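Acetyltransferase-like, GNAT family (Bacteroides thetaiotaomicron, PDB 3EY5) probably transfers an acetyl group to an amine of a substrate that is not known, as a putative N-acetyltransferase of the GNAT family. Local coordinates at residues A[11-22]-A[37-45]. Sequence-based numbering, arbitrary orientation.
Sequences TTSDVQHYKFME and LEHLREYTD
In the N-terminal helical region of this GNAT fold, Thr12, in the turn leading into helix 15-28, is gripped by Asp45 near the end of helix 37-46. The backbone N of Thr12 donates to Asp45 OD1 at 3.0 Å, nearly straight at 173°, and its OG1 donates to OD2 of the same carboxylate at 2.8 Å, both on syn sides. Tyr18 bridges the two helices: with CG anti to the backbone N (chi1 -172°), its ring reaches Leu40 and Arg41, and OH lies 3.1 Å from Arg41 CG. Ring and guanidinium planes stand 71° apart, and Thr12 CG2 lies over a face of each. Thr44 OG1 sits in plane at the ring edge, 3.7 Å from Tyr18 CE1; it donates to Leu40 O and also bonds Asn52 of strand 50-57. Further along helix 15-28, Met21 CE meets Leu40 CD2 tip to tip at 3.9 Å, and Glu22 CG touches Leu37 CD1, its OE2 staying 4.2 Å from Arg41 NH1, beyond a salt bridge. Replacing Tyr18 by alanine is likely to leave Arg41 CG, Leu40 CG and Thr12 CG2 without the ring they pack on. A two-bond polar grip thus ties the turn to helix 37-46, while Tyr18 and aliphatic groups join the helices.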
loop_
_atom_site.group_PDB
_atom_site.type_symbol
_atom_site.label_atom_id
_atom_site.label_comp_id
_atom_site.label_asym_id
_atom_site.label_seq_id
_atom_site.Cartn_x
_atom_site.Cartn_y
_atom_site.Cartn_z
ATOM N N THR A 11 9.007 14.294 -0.580
ATOM C CA THR A 11 9.233 14.573 -1.991
ATOM C C THR A 11 10.617 14.033 -2.393
ATOM O O THR A 11 11.437 13.693 -1.549
ATOM C CB THR A 11 9.029 16.096 -2.359
ATOM O OG1 THR A 11 9.428 16.943 -1.268
ATOM C CG2 THR A 11 7.556 16.371 -2.683
ATOM N N THR A 12 10.863 13.927 -3.683
ATOM C CA THR A 12 12.181 13.602 -4.147
ATOM C C THR A 12 13.165 14.753 -3.814
ATOM O O THR A 12 14.378 14.609 -4.013
ATOM C CB THR A 12 12.160 13.423 -5.657
ATOM O OG1 THR A 12 11.792 14.677 -6.265
ATOM C CG2 THR A 12 11.173 12.361 -6.058
ATOM N N SER A 13 12.630 15.883 -3.325
ATOM C CA SER A 13 13.420 16.994 -2.769
ATOM C C SER A 13 14.099 16.598 -1.464
ATOM O O SER A 13 15.105 17.202 -1.066
ATOM C CB SER A 13 12.533 18.224 -2.525
ATOM O OG SER A 13 11.984 18.721 -3.741
ATOM N N ASP A 14 13.540 15.585 -0.801
ATOM C CA ASP A 14 14.105 15.040 0.417
ATOM C C ASP A 14 15.012 13.893 0.033
ATOM O O ASP A 14 14.681 12.723 0.242
ATOM C CB ASP A 14 12.982 14.564 1.317
ATOM C CG ASP A 14 12.007 15.654 1.622
ATOM O OD1 ASP A 14 12.474 16.729 2.055
ATOM O OD2 ASP A 14 10.787 15.455 1.418
ATOM N N VAL A 15 16.161 14.247 -0.538
ATOM C CA VAL A 15 17.112 13.293 -1.100
ATOM C C VAL A 15 17.334 12.041 -0.241
ATOM O O VAL A 15 17.087 10.922 -0.723
ATOM C CB VAL A 15 18.442 14.003 -1.516
ATOM C CG1 VAL A 15 19.679 13.162 -1.210
ATOM C CG2 VAL A 15 18.397 14.383 -2.992
ATOM N N GLN A 16 17.756 12.220 1.015
ATOM C CA GLN A 16 18.086 11.074 1.882
ATOM C C GLN A 16 16.893 10.154 2.132
ATOM O O GLN A 16 17.004 8.919 2.034
ATOM C CB GLN A 16 18.696 11.505 3.219
ATOM C CG GLN A 16 18.536 10.458 4.335
ATOM C CD GLN A 16 19.532 10.618 5.462
ATOM O OE1 GLN A 16 20.384 9.753 5.674
ATOM N NE2 GLN A 16 19.421 11.719 6.208
ATOM N N HIS A 17 15.755 10.760 2.453
ATOM C CA HIS A 17 14.562 9.987 2.712
ATOM C C HIS A 17 14.042 9.315 1.467
ATOM O O HIS A 17 13.616 8.162 1.531
ATOM C CB HIS A 17 13.491 10.841 3.347
ATOM C CG HIS A 17 13.906 11.445 4.647
ATOM N ND1 HIS A 17 14.829 10.848 5.484
ATOM C CD2 HIS A 17 13.516 12.590 5.263
ATOM C CE1 HIS A 17 14.987 11.602 6.558
ATOM N NE2 HIS A 17 14.203 12.664 6.447
ATOM N N TYR A 18 14.066 10.004 0.338
ATOM C CA TYR A 18 13.520 9.392 -0.872
ATOM C C TYR A 18 14.325 8.178 -1.336
ATOM O O TYR A 18 13.742 7.157 -1.754
ATOM C CB TYR A 18 13.329 10.381 -2.012
ATOM C CG TYR A 18 12.578 9.763 -3.185
ATOM C CD1 TYR A 18 11.181 9.855 -3.278
ATOM C CD2 TYR A 18 13.264 9.073 -4.195
ATOM C CE1 TYR A 18 10.500 9.287 -4.349
ATOM C CE2 TYR A 18 12.599 8.512 -5.263
ATOM C CZ TYR A 18 11.227 8.621 -5.344
ATOM O OH TYR A 18 10.577 8.041 -6.416
ATOM N N LYS A 19 15.648 8.295 -1.254
ATOM C CA LYS A 19 16.553 7.209 -1.595
ATOM C C LYS A 19 16.359 6.032 -0.638
ATOM O O LYS A 19 16.396 4.882 -1.062
ATOM C CB LYS A 19 18.003 7.684 -1.550
ATOM C CG LYS A 19 18.931 6.900 -2.470
ATOM C CD LYS A 19 20.262 7.621 -2.643
ATOM C CE LYS A 19 21.113 6.998 -3.764
ATOM N NZ LYS A 19 20.858 7.607 -5.116
ATOM N N PHE A 20 16.154 6.326 0.644
ATOM C CA PHE A 20 15.819 5.305 1.622
ATOM C C PHE A 20 14.549 4.538 1.212
ATOM O O PHE A 20 14.541 3.313 1.204
ATOM C CB PHE A 20 15.626 5.919 3.024
ATOM C CG PHE A 20 15.007 4.967 4.033
ATOM C CD1 PHE A 20 15.792 4.022 4.693
ATOM C CD2 PHE A 20 13.636 5.003 4.305
ATOM C CE1 PHE A 20 15.222 3.148 5.621
ATOM C CE2 PHE A 20 13.062 4.131 5.236
ATOM C CZ PHE A 20 13.859 3.203 5.892
HETATM N N MSE A 21 13.483 5.273 0.913
HETATM C CA MSE A 21 12.213 4.685 0.463
HETATM C C MSE A 21 12.450 3.797 -0.778
HETATM O O MSE A 21 12.038 2.622 -0.822
HETATM C CB MSE A 21 11.195 5.806 0.169
HETATM C CG MSE A 21 9.868 5.401 -0.479
HETATM SE SE MSE A 21 9.953 5.252 -2.426
HETATM C CE MSE A 21 8.177 4.479 -2.709
ATOM N N GLU A 22 13.141 4.362 -1.753
ATOM C CA GLU A 22 13.443 3.705 -3.018
ATOM C C GLU A 22 14.292 2.410 -2.894
ATOM O O GLU A 22 13.975 1.413 -3.541
ATOM C CB GLU A 22 14.163 4.702 -3.922
ATOM C CG GLU A 22 14.058 4.377 -5.402
ATOM C CD GLU A 22 14.748 5.420 -6.252
ATOM O OE1 GLU A 22 15.990 5.324 -6.447
ATOM O OE2 GLU A 22 14.042 6.354 -6.707
ATOM N N LEU A 37 10.828 3.211 -11.770
ATOM C CA LEU A 37 11.302 4.141 -10.762
ATOM C C LEU A 37 11.194 5.593 -11.230
ATOM O O LEU A 37 10.657 6.439 -10.504
ATOM C CB LEU A 37 12.706 3.778 -10.298
ATOM C CG LEU A 37 12.808 2.483 -9.456
ATOM C CD1 LEU A 37 14.179 2.486 -8.747
ATOM C CD2 LEU A 37 11.669 2.355 -8.425
ATOM N N GLU A 38 11.642 5.876 -12.451
ATOM C CA GLU A 38 11.482 7.228 -12.999
ATOM C C GLU A 38 10.037 7.724 -12.885
ATOM O O GLU A 38 9.832 8.906 -12.646
ATOM C CB GLU A 38 11.997 7.373 -14.455
ATOM C CG GLU A 38 12.323 8.870 -14.810
ATOM C CD GLU A 38 12.176 9.256 -16.298
ATOM O OE1 GLU A 38 11.968 8.361 -17.148
ATOM O OE2 GLU A 38 12.283 10.473 -16.625
ATOM N N HIS A 39 9.063 6.817 -13.042
ATOM C CA HIS A 39 7.629 7.146 -12.944
ATOM C C HIS A 39 7.194 7.379 -11.503
ATOM O O HIS A 39 6.342 8.234 -11.201
ATOM C CB HIS A 39 6.781 6.004 -13.485
ATOM C CG HIS A 39 6.844 5.842 -14.967
ATOM N ND1 HIS A 39 7.619 6.644 -15.779
ATOM C CD2 HIS A 39 6.237 4.951 -15.786
ATOM C CE1 HIS A 39 7.479 6.259 -17.035
ATOM N NE2 HIS A 39 6.647 5.233 -17.066
ATOM N N LEU A 40 7.731 6.549 -10.619
ATOM C CA LEU A 40 7.434 6.664 -9.208
ATOM C C LEU A 40 7.890 8.043 -8.693
ATOM O O LEU A 40 7.208 8.684 -7.897
ATOM C CB LEU A 40 8.123 5.538 -8.479
ATOM C CG LEU A 40 8.263 5.766 -6.993
ATOM C CD1 LEU A 40 6.874 5.760 -6.304
ATOM C CD2 LEU A 40 9.224 4.712 -6.417
ATOM N N ARG A 41 9.051 8.485 -9.156
ATOM C CA ARG A 41 9.513 9.847 -8.874
ATOM C C ARG A 41 8.503 10.895 -9.344
ATOM O O ARG A 41 8.143 11.810 -8.584
ATOM C CB ARG A 41 10.877 10.090 -9.511
ATOM C CG ARG A 41 11.992 9.277 -8.858
ATOM C CD ARG A 41 13.350 9.653 -9.430
ATOM N NE ARG A 41 13.744 11.021 -9.075
ATOM C CZ ARG A 41 14.548 11.334 -8.058
ATOM N NH1 ARG A 41 15.065 10.373 -7.285
ATOM N NH2 ARG A 41 14.841 12.609 -7.823
ATOM N N GLU A 42 8.025 10.731 -10.575
ATOM C CA GLU A 42 7.054 11.632 -11.166
ATOM C C GLU A 42 5.716 11.681 -10.391
ATOM O O GLU A 42 5.182 12.765 -10.160
ATOM C CB GLU A 42 6.845 11.269 -12.638
ATOM C CG GLU A 42 8.137 11.470 -13.493
ATOM C CD GLU A 42 8.125 10.803 -14.894
ATOM O OE1 GLU A 42 7.093 10.261 -15.351
ATOM O OE2 GLU A 42 9.185 10.838 -15.554
ATOM N N TYR A 43 5.199 10.518 -9.982
ATOM C CA TYR A 43 3.956 10.439 -9.205
ATOM C C TYR A 43 4.145 11.150 -7.866
ATOM O O TYR A 43 3.296 11.927 -7.426
ATOM C CB TYR A 43 3.544 8.964 -8.976
ATOM C CG TYR A 43 2.778 8.303 -10.125
ATOM C CD1 TYR A 43 1.453 7.883 -9.965
ATOM C CD2 TYR A 43 3.372 8.108 -11.377
ATOM C CE1 TYR A 43 0.742 7.289 -11.041
ATOM C CE2 TYR A 43 2.679 7.501 -12.443
ATOM C CZ TYR A 43 1.379 7.094 -12.272
ATOM O OH TYR A 43 0.704 6.514 -13.325
ATOM N N THR A 44 5.267 10.868 -7.219
ATOM C CA THR A 44 5.577 11.467 -5.927
ATOM C C THR A 44 5.425 13.016 -5.931
ATOM O O THR A 44 4.615 13.564 -5.176
ATOM C CB THR A 44 6.968 11.009 -5.427
ATOM O OG1 THR A 44 6.935 9.600 -5.151
ATOM C CG2 THR A 44 7.375 11.767 -4.171
ATOM N N ASP A 45 6.153 13.711 -6.793
ATOM C CA ASP A 45 6.059 15.192 -6.827
ATOM C C ASP A 45 4.966 15.765 -7.720
ATOM O O ASP A 45 4.518 16.889 -7.519
ATOM C CB ASP A 45 7.375 15.804 -7.262
ATOM C CG ASP A 45 8.564 14.988 -6.852
ATOM O OD1 ASP A 45 8.685 14.602 -5.661
ATOM O OD2 ASP A 45 9.392 14.751 -7.746
#